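Local atomic coordinates of packaging protein UL32 (Human herpesvirus 8 type M, PDB entry 6XF9), a protein that probably helps bring newly made capsids to nuclear replication compartments, so that viral DNA can be cleaved and packaged. Residues Gly70-Tyr84 with Arg398-Leu412. Residues are numbered along the deposited sequence; the frame is centred on the assembly and turned at random.
Sequences GFFEDYACLCFFCLY and RASAAAGQLLDANTL
R398 leaves its helix with CG beside the backbone N (chi1 -58°), runs past C77 and bends at chi3, which brings its guanidinium to E73 and D74. NH2 gives a nearly straight hydrogen bond to E73 OE2, 3.0 Å away, on the anti side and well out of the carboxylate plane. NH1 makes a weak, bent bond to D74 OD1 at 2.8 Å. Both are salt bridges, so one guanidinium joins the two acids. Both carboxylates stand almost perpendicular to it. C77 SG lies 3.4 Å from R398 CG.

Small residues let the backbones come close: A76 CB is 4.0 Å from A401 CB. A Schellman motif at G404 then ends the helix. Beyond it, L407 CD2 meets the edge of the F80 ring and packs on L83.

The N410 amide stacks over one face of the Y84 ring, the planes 25° apart. Its ND2 also bonds to L83 O (2.7 Å), and its OD1 accepts from L412 N in an Asx turn. T411 N donates to Y84 OH at 2.9 Å.

Y75 OH is hydrogen-bonded to the zinc ligand H130, a second-shell link from helix 71-83. This helix and segment 398-402 cross at nearly a right angle (87°), and the following loop tracks it to its C-terminal end. Helices 89-106 and 124-133 pack on helix 71-83; helix 207-213 touches both segments.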
loop_
_atom_site.group_PDB
_atom_site.type_symbol
_atom_site.label_atom_id
_atom_site.label_comp_id
_atom_site.label_asym_id
_atom_site.label_seq_id
_atom_site.Cartn_x
_atom_site.Cartn_y
_atom_site.Cartn_z
ATOM N N GLY D 70 24.614 -1.443 56.610
ATOM C CA GLY D 70 25.265 -0.559 55.692
ATOM C C GLY D 70 25.387 -1.184 54.348
ATOM O O GLY D 70 25.993 -0.598 53.510
ATOM N N PHE D 71 24.933 -2.416 54.194
ATOM C CA PHE D 71 24.929 -3.071 52.930
ATOM C C PHE D 71 23.961 -2.357 52.071
ATOM O O PHE D 71 24.219 -2.102 50.940
ATOM C CB PHE D 71 24.411 -4.465 53.058
ATOM C CG PHE D 71 24.129 -5.133 51.753
ATOM C CD1 PHE D 71 25.138 -5.474 50.912
ATOM C CD2 PHE D 71 22.861 -5.439 51.397
ATOM C CE1 PHE D 71 24.883 -6.105 49.735
ATOM C CE2 PHE D 71 22.594 -6.072 50.225
ATOM C CZ PHE D 71 23.605 -6.404 49.396
ATOM N N PHE D 72 22.839 -1.989 52.631
ATOM C CA PHE D 72 21.869 -1.354 51.756
ATOM C C PHE D 72 22.364 0.003 51.287
ATOM O O PHE D 72 21.963 0.468 50.216
ATOM C CB PHE D 72 20.562 -1.163 52.501
ATOM C CG PHE D 72 19.888 -2.434 52.889
ATOM C CD1 PHE D 72 19.151 -3.155 51.966
ATOM C CD2 PHE D 72 19.996 -2.920 54.193
ATOM C CE1 PHE D 72 18.506 -4.324 52.333
ATOM C CE2 PHE D 72 19.358 -4.105 54.572
ATOM C CZ PHE D 72 18.611 -4.810 53.638
ATOM N N GLU D 73 23.211 0.659 52.081
ATOM C CA GLU D 73 23.761 1.946 51.682
ATOM C C GLU D 73 24.962 1.802 50.768
ATOM O O GLU D 73 25.213 2.692 49.949
ATOM C CB GLU D 73 24.167 2.774 52.895
ATOM C CG GLU D 73 23.034 3.242 53.768
ATOM C CD GLU D 73 23.549 3.972 55.003
ATOM O OE1 GLU D 73 22.804 4.843 55.525
ATOM O OE2 GLU D 73 24.720 3.724 55.405
ATOM N N ASP D 74 25.735 0.724 50.888
ATOM C CA ASP D 74 26.852 0.602 49.957
ATOM C C ASP D 74 26.368 0.143 48.593
ATOM O O ASP D 74 26.879 0.598 47.563
ATOM C CB ASP D 74 27.925 -0.355 50.492
ATOM C CG ASP D 74 28.632 0.182 51.726
ATOM O OD1 ASP D 74 29.085 1.359 51.715
ATOM O OD2 ASP D 74 28.769 -0.605 52.690
ATOM N N TYR D 75 25.394 -0.765 48.568
ATOM C CA TYR D 75 24.800 -1.159 47.298
ATOM C C TYR D 75 24.122 0.036 46.641
ATOM O O TYR D 75 24.227 0.223 45.424
ATOM C CB TYR D 75 23.832 -2.323 47.507
ATOM C CG TYR D 75 22.988 -2.681 46.308
ATOM C CD1 TYR D 75 23.557 -3.155 45.123
ATOM C CD2 TYR D 75 21.611 -2.578 46.370
ATOM C CE1 TYR D 75 22.750 -3.481 44.018
ATOM C CE2 TYR D 75 20.810 -2.902 45.292
ATOM C CZ TYR D 75 21.367 -3.349 44.118
ATOM O OH TYR D 75 20.503 -3.664 43.064
ATOM N N ALA D 76 23.435 0.865 47.431
ATOM C CA ALA D 76 22.782 2.045 46.874
ATOM C C ALA D 76 23.779 3.065 46.339
ATOM O O ALA D 76 23.416 3.871 45.477
ATOM C CB ALA D 76 21.875 2.697 47.908
ATOM N N CYS D 77 25.015 3.096 46.849
ATOM C CA CYS D 77 26.010 3.986 46.246
ATOM C C CYS D 77 26.440 3.486 44.885
ATOM O O CYS D 77 26.572 4.270 43.939
ATOM C CB CYS D 77 27.235 4.127 47.132
ATOM S SG CYS D 77 26.979 5.278 48.404
ATOM N N LEU D 78 26.711 2.182 44.785
ATOM C CA LEU D 78 27.020 1.576 43.496
ATOM C C LEU D 78 25.929 1.883 42.484
ATOM O O LEU D 78 26.208 2.330 41.364
ATOM C CB LEU D 78 27.167 0.071 43.662
ATOM C CG LEU D 78 27.412 -0.661 42.359
ATOM C CD1 LEU D 78 28.582 -0.056 41.624
ATOM C CD2 LEU D 78 27.584 -2.145 42.613
ATOM N N CYS D 79 24.667 1.683 42.876
ATOM C CA CYS D 79 23.563 2.005 41.985
ATOM C C CYS D 79 23.599 3.473 41.551
ATOM O O CYS D 79 23.496 3.775 40.361
ATOM C CB CYS D 79 22.242 1.649 42.655
ATOM S SG CYS D 79 22.067 -0.130 42.871
ATOM N N PHE D 80 23.789 4.400 42.484
ATOM C CA PHE D 80 23.812 5.811 42.098
ATOM C C PHE D 80 24.899 6.078 41.066
ATOM O O PHE D 80 24.696 6.852 40.127
ATOM C CB PHE D 80 24.018 6.686 43.332
ATOM C CG PHE D 80 23.931 8.155 43.066
ATOM C CD1 PHE D 80 22.709 8.793 43.012
ATOM C CD2 PHE D 80 25.068 8.901 42.905
ATOM C CE1 PHE D 80 22.627 10.159 42.776
ATOM C CE2 PHE D 80 24.999 10.269 42.676
ATOM C CZ PHE D 80 23.779 10.899 42.610
ATOM N N PHE D 81 26.066 5.457 41.233
ATOM C CA PHE D 81 27.162 5.677 40.299
ATOM C C PHE D 81 26.817 5.148 38.920
ATOM O O PHE D 81 27.075 5.809 37.908
ATOM C CB PHE D 81 28.434 5.004 40.824
ATOM C CG PHE D 81 29.278 5.897 41.692
ATOM C CD1 PHE D 81 28.741 6.509 42.813
ATOM C CD2 PHE D 81 30.629 6.069 41.419
ATOM C CE1 PHE D 81 29.512 7.328 43.612
ATOM C CE2 PHE D 81 31.406 6.885 42.229
ATOM C CZ PHE D 81 30.839 7.511 43.328
ATOM N N CYS D 82 26.226 3.959 38.862
ATOM C CA CYS D 82 25.854 3.382 37.576
ATOM C C CYS D 82 24.862 4.278 36.849
ATOM O O CYS D 82 24.993 4.519 35.647
ATOM C CB CYS D 82 25.256 2.000 37.804
ATOM S SG CYS D 82 26.448 0.772 38.358
ATOM N N LEU D 83 23.875 4.796 37.578
ATOM C CA LEU D 83 22.882 5.703 37.024
ATOM C C LEU D 83 23.530 6.903 36.344
ATOM O O LEU D 83 22.973 7.458 35.390
ATOM C CB LEU D 83 21.957 6.150 38.151
ATOM C CG LEU D 83 20.738 6.978 37.810
ATOM C CD1 LEU D 83 19.937 6.209 36.792
ATOM C CD2 LEU D 83 19.920 7.243 39.072
ATOM N N TYR D 84 24.705 7.315 36.820
ATOM C CA TYR D 84 25.424 8.464 36.284
ATOM C C TYR D 84 26.687 8.041 35.549
ATOM O O TYR D 84 27.628 8.817 35.410
ATOM C CB TYR D 84 25.736 9.459 37.400
ATOM C CG TYR D 84 24.507 10.194 37.820
ATOM C CD1 TYR D 84 23.647 9.657 38.737
ATOM C CD2 TYR D 84 24.168 11.399 37.245
ATOM C CE1 TYR D 84 22.482 10.329 39.097
ATOM C CE2 TYR D 84 23.018 12.064 37.597
ATOM C CZ TYR D 84 22.186 11.517 38.513
ATOM O OH TYR D 84 21.038 12.169 38.867
ATOM N N ARG D 398 24.055 8.850 50.869
ATOM C CA ARG D 398 23.784 7.430 51.056
ATOM C C ARG D 398 22.441 7.192 51.717
ATOM O O ARG D 398 21.738 6.237 51.375
ATOM C CB ARG D 398 24.892 6.793 51.876
ATOM C CG ARG D 398 26.249 6.945 51.254
ATOM C CD ARG D 398 27.343 6.404 52.157
ATOM N NE ARG D 398 26.941 5.238 52.950
ATOM C CZ ARG D 398 27.697 4.154 53.111
ATOM N NH1 ARG D 398 28.878 4.061 52.502
ATOM N NH2 ARG D 398 27.264 3.148 53.862
ATOM N N ALA D 399 22.109 7.990 52.727
ATOM C CA ALA D 399 20.812 7.856 53.380
ATOM C C ALA D 399 19.689 8.086 52.383
ATOM O O ALA D 399 18.691 7.356 52.371
ATOM C CB ALA D 399 20.709 8.851 54.530
ATOM N N SER D 400 19.849 9.090 51.525
ATOM C CA SER D 400 18.816 9.396 50.549
ATOM C C SER D 400 18.709 8.262 49.539
ATOM O O SER D 400 17.612 7.751 49.270
ATOM C CB SER D 400 19.160 10.719 49.863
ATOM O OG SER D 400 18.093 11.212 49.075
ATOM N N ALA D 401 19.860 7.815 49.020
ATOM C CA ALA D 401 19.895 6.775 47.995
ATOM C C ALA D 401 19.441 5.431 48.544
ATOM O O ALA D 401 18.824 4.643 47.820
ATOM C CB ALA D 401 21.299 6.646 47.413
ATOM N N ALA D 402 19.803 5.110 49.794
ATOM C CA ALA D 402 19.280 3.883 50.392
ATOM C C ALA D 402 17.779 3.975 50.672
ATOM O O ALA D 402 17.070 2.973 50.529
ATOM C CB ALA D 402 20.046 3.555 51.670
ATOM N N ALA D 403 17.263 5.168 51.009
ATOM C CA ALA D 403 15.819 5.391 51.117
ATOM C C ALA D 403 15.131 5.481 49.764
ATOM O O ALA D 403 13.908 5.652 49.714
ATOM C CB ALA D 403 15.533 6.672 51.892
ATOM N N GLY D 404 15.886 5.346 48.677
ATOM C CA GLY D 404 15.363 5.335 47.330
ATOM C C GLY D 404 15.090 6.683 46.698
ATOM O O GLY D 404 14.572 6.716 45.573
ATOM N N GLN D 405 15.443 7.797 47.351
ATOM C CA GLN D 405 15.022 9.091 46.815
ATOM C C GLN D 405 15.840 9.537 45.605
ATOM O O GLN D 405 15.336 10.320 44.781
ATOM C CB GLN D 405 15.092 10.180 47.883
ATOM C CG GLN D 405 14.144 10.002 49.032
ATOM C CD GLN D 405 12.733 9.834 48.572
ATOM O OE1 GLN D 405 12.310 10.450 47.588
ATOM N NE2 GLN D 405 11.977 8.989 49.274
ATOM N N LEU D 406 17.094 9.093 45.482
ATOM C CA LEU D 406 17.939 9.600 44.411
ATOM C C LEU D 406 17.989 8.671 43.207
ATOM O O LEU D 406 18.735 8.952 42.258
ATOM C CB LEU D 406 19.369 9.837 44.903
ATOM C CG LEU D 406 19.741 11.087 45.691
ATOM C CD1 LEU D 406 21.022 10.781 46.431
ATOM C CD2 LEU D 406 19.938 12.270 44.809
ATOM N N LEU D 407 17.228 7.573 43.219
ATOM C CA LEU D 407 17.343 6.569 42.172
ATOM C C LEU D 407 16.109 6.512 41.290
ATOM O O LEU D 407 15.974 5.582 40.492
ATOM C CB LEU D 407 17.617 5.192 42.774
ATOM C CG LEU D 407 18.926 5.119 43.558
ATOM C CD1 LEU D 407 19.207 3.722 44.058
ATOM C CD2 LEU D 407 20.097 5.652 42.740
ATOM N N ASP D 408 15.249 7.511 41.413
ATOM C CA ASP D 408 14.078 7.636 40.563
ATOM C C ASP D 408 14.445 7.926 39.096
ATOM O O ASP D 408 13.803 7.415 38.177
ATOM C CB ASP D 408 13.145 8.728 41.094
ATOM C CG ASP D 408 12.647 8.438 42.495
ATOM O OD1 ASP D 408 13.019 7.385 43.054
ATOM O OD2 ASP D 408 11.881 9.262 43.039
ATOM N N ALA D 409 15.477 8.748 38.888
ATOM C CA ALA D 409 15.866 9.189 37.553
ATOM C C ALA D 409 17.205 9.910 37.599
ATOM O O ALA D 409 17.504 10.639 38.544
ATOM C CB ALA D 409 14.826 10.124 36.933
ATOM N N ASN D 410 17.980 9.728 36.534
ATOM C CA ASN D 410 19.203 10.479 36.317
ATOM C C ASN D 410 18.788 11.882 35.917
ATOM O O ASN D 410 18.038 12.046 34.953
ATOM C CB ASN D 410 20.032 9.771 35.234
ATOM C CG ASN D 410 21.222 10.587 34.728
ATOM O OD1 ASN D 410 21.125 11.794 34.532
ATOM N ND2 ASN D 410 22.351 9.914 34.490
ATOM N N THR D 411 19.179 12.895 36.700
ATOM C CA THR D 411 18.650 14.224 36.413
ATOM C C THR D 411 19.325 14.896 35.229
ATOM O O THR D 411 18.913 15.999 34.858
ATOM C CB THR D 411 18.752 15.144 37.637
ATOM O OG1 THR D 411 20.130 15.438 37.914
ATOM C CG2 THR D 411 18.121 14.470 38.835
ATOM N N LEU D 412 20.365 14.290 34.652
ATOM C CA LEU D 412 20.979 14.837 33.447
ATOM C C LEU D 412 20.263 14.380 32.182
ATOM O O LEU D 412 19.958 15.200 31.308
ATOM C CB LEU D 412 22.459 14.441 33.398
ATOM C CG LEU D 412 23.384 15.094 34.433
ATOM C CD1 LEU D 412 24.775 14.466 34.436
ATOM C CD2 LEU D 412 23.479 16.582 34.165
#